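Local coordinates for single-strand binding protein (PDB 1Z9F), which binds single-stranded DNA through OB-fold subunits that assemble as a homotetramer, at the interface of chains A and B. Residues are numbered along the deposited sequence; one frame, centred on the assembly and turned at random. Chains: chain A/B, Single-strand binding protein.

The interface of chains A and B. Residues chain A 19-21, 47, 63, 65; chain B 16-18, 93.
A:Ile20 and B:Lys18 meet backbone to backbone where the first strands (16-25) of two OB-fold subunits pair antiparallel, across the two-fold interface of this single-strand binding (SSB) family protein. Each N-H is bonded to the other residue's carbonyl, A:Ile20 N to B:Lys18 O and B:Lys18 N to A:Ile20 O, both at 2.9 Å. On one side of this ribbon lies B:Asn17, its CG anti to the backbone N (chi1 175°), which sends the amide toward B:Met93. There OD1 accepts from B:Met93 N at 2.9 Å, and ND2 donates to B:Met93 O at 2.8 Å, almost straight (173°); that oxygen lies in the amide plane, though ND2 approaches tilted from the B:Met93 carbonyl plane. Asparagine suits the place because one flat group offers donor and acceptor together, tying strand 16-25 to strand 86-96 of its own chain while its flanks meet chain A. Short, branched residues press methyls there: A:Leu21 lies alongside, pointing the same way, with CD2 3.9 Å from B:Asn17 CG, and A:Val47 brings CG1 to B:Asn17 CB at about a right angle. The flat A:Phe65 ring, 78° from the amide plane, can offer its C-H edge at CZ to B:Met93 O, already a hydrogen-bond acceptor, while A:Leu21 CD1 rests over one ring face toward the rim. An alanine in place of B:Asn17 would probably leave the backbone N and O of B:Met93 without these mates and open a gap beside A:Leu21. The slim B:Met93 methylenes pack against chain A groups coming from one side, CG 3.6 Å from A:Phe65 CE2 and CB 3.7 Å from A:Ile19 CD1. On the opposite side of the ribbon, branched A:Ile20 sets CG2 against the ring edge of B:Phe16, 3.8 Å from CE2.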
loop_
_atom_site.group_PDB
_atom_site.type_symbol
_atom_site.label_atom_id
_atom_site.label_comp_id
_atom_site.label_asym_id
_atom_site.label_seq_id
_atom_site.Cartn_x
_atom_site.Cartn_y
_atom_site.Cartn_z
ATOM N N ILE A 19 -3.167 -3.075 4.266
ATOM C CA ILE A 19 -2.319 -1.925 4.552
ATOM C C ILE A 19 -2.761 -1.245 5.864
ATOM O O ILE A 19 -3.921 -1.089 6.116
ATOM C CB ILE A 19 -2.190 -0.934 3.338
ATOM C CG1 ILE A 19 -1.074 0.082 3.625
ATOM C CG2 ILE A 19 -3.494 -0.221 3.033
ATOM C CD1 ILE A 19 -0.644 0.837 2.465
ATOM N N ILE A 20 -1.784 -0.897 6.697
ATOM C CA ILE A 20 -1.996 -0.198 7.946
ATOM C C ILE A 20 -1.064 0.993 7.959
ATOM O O ILE A 20 0.153 0.839 7.858
ATOM C CB ILE A 20 -1.687 -1.072 9.148
ATOM C CG1 ILE A 20 -2.516 -2.348 9.068
ATOM C CG2 ILE A 20 -1.902 -0.289 10.436
ATOM C CD1 ILE A 20 -2.124 -3.397 10.054
ATOM N N LEU A 21 -1.661 2.173 8.087
ATOM C CA LEU A 21 -0.946 3.449 8.010
ATOM C C LEU A 21 -1.352 4.231 9.227
ATOM O O LEU A 21 -2.477 4.084 9.686
ATOM C CB LEU A 21 -1.363 4.230 6.758
ATOM C CG LEU A 21 -1.163 3.482 5.435
ATOM C CD1 LEU A 21 -1.876 4.139 4.326
ATOM C CD2 LEU A 21 0.312 3.320 5.124
ATOM N N VAL A 47 2.074 10.345 5.730
ATOM C CA VAL A 47 2.739 9.301 6.510
ATOM C C VAL A 47 4.236 9.447 6.316
ATOM O O VAL A 47 4.824 8.852 5.401
ATOM C CB VAL A 47 2.303 7.883 6.047
ATOM C CG1 VAL A 47 3.069 6.777 6.822
ATOM C CG2 VAL A 47 0.772 7.705 6.170
ATOM N N ASP A 63 5.294 10.074 2.532
ATOM C CA ASP A 63 4.443 9.366 1.598
ATOM C C ASP A 63 3.014 9.817 1.809
ATOM O O ASP A 63 2.510 9.805 2.938
ATOM C CB ASP A 63 4.529 7.869 1.838
ATOM C CG ASP A 63 5.813 7.291 1.359
ATOM O OD1 ASP A 63 6.086 7.419 0.152
ATOM O OD2 ASP A 63 6.547 6.708 2.179
ATOM N N PHE A 65 -1.041 9.312 0.885
ATOM C CA PHE A 65 -1.981 8.265 0.523
ATOM C C PHE A 65 -3.410 8.801 0.436
ATOM O O PHE A 65 -3.917 9.362 1.401
ATOM C CB PHE A 65 -1.936 7.147 1.583
ATOM C CG PHE A 65 -0.584 6.478 1.705
ATOM C CD1 PHE A 65 0.360 6.957 2.585
ATOM C CD2 PHE A 65 -0.280 5.363 0.946
ATOM C CE1 PHE A 65 1.572 6.362 2.688
ATOM C CE2 PHE A 65 0.929 4.753 1.059
ATOM C CZ PHE A 65 1.867 5.257 1.917
ATOM N N PHE B 16 3.347 5.327 10.886
ATOM C CA PHE B 16 3.424 3.898 10.669
ATOM C C PHE B 16 3.031 3.576 9.259
ATOM O O PHE B 16 2.147 4.175 8.711
ATOM C CB PHE B 16 2.517 3.157 11.653
ATOM C CG PHE B 16 2.666 1.657 11.618
ATOM C CD1 PHE B 16 3.846 1.066 12.026
ATOM C CD2 PHE B 16 1.638 0.841 11.187
ATOM C CE1 PHE B 16 4.011 -0.297 12.020
ATOM C CE2 PHE B 16 1.789 -0.535 11.170
ATOM C CZ PHE B 16 3.009 -1.103 11.591
ATOM N N ASN B 17 3.704 2.622 8.654
ATOM C CA ASN B 17 3.441 2.302 7.262
ATOM C C ASN B 17 3.761 0.841 7.070
ATOM O O ASN B 17 4.894 0.475 7.106
ATOM C CB ASN B 17 4.307 3.190 6.373
ATOM C CG ASN B 17 4.197 2.862 4.912
ATOM O OD1 ASN B 17 3.914 1.732 4.526
ATOM N ND2 ASN B 17 4.465 3.868 4.068
ATOM N N LYS B 18 2.742 0.007 6.900
ATOM C CA LYS B 18 2.957 -1.402 6.793
ATOM C C LYS B 18 2.078 -1.974 5.733
ATOM O O LYS B 18 0.850 -1.765 5.753
ATOM C CB LYS B 18 2.587 -2.010 8.128
ATOM C CG LYS B 18 2.953 -3.433 8.325
ATOM C CD LYS B 18 4.264 -3.640 7.905
ATOM C CE LYS B 18 4.919 -4.821 8.464
ATOM N NZ LYS B 18 6.374 -4.743 8.022
ATOM N N MET B 93 4.755 0.774 1.974
ATOM C CA MET B 93 4.180 1.281 0.741
ATOM C C MET B 93 4.807 2.647 0.527
ATOM O O MET B 93 4.539 3.591 1.267
ATOM C CB MET B 93 2.657 1.322 0.834
ATOM C CG MET B 93 1.937 1.639 -0.498
ATOM S SD MET B 93 2.316 0.497 -1.849
ATOM C CE MET B 93 3.287 1.481 -2.890
#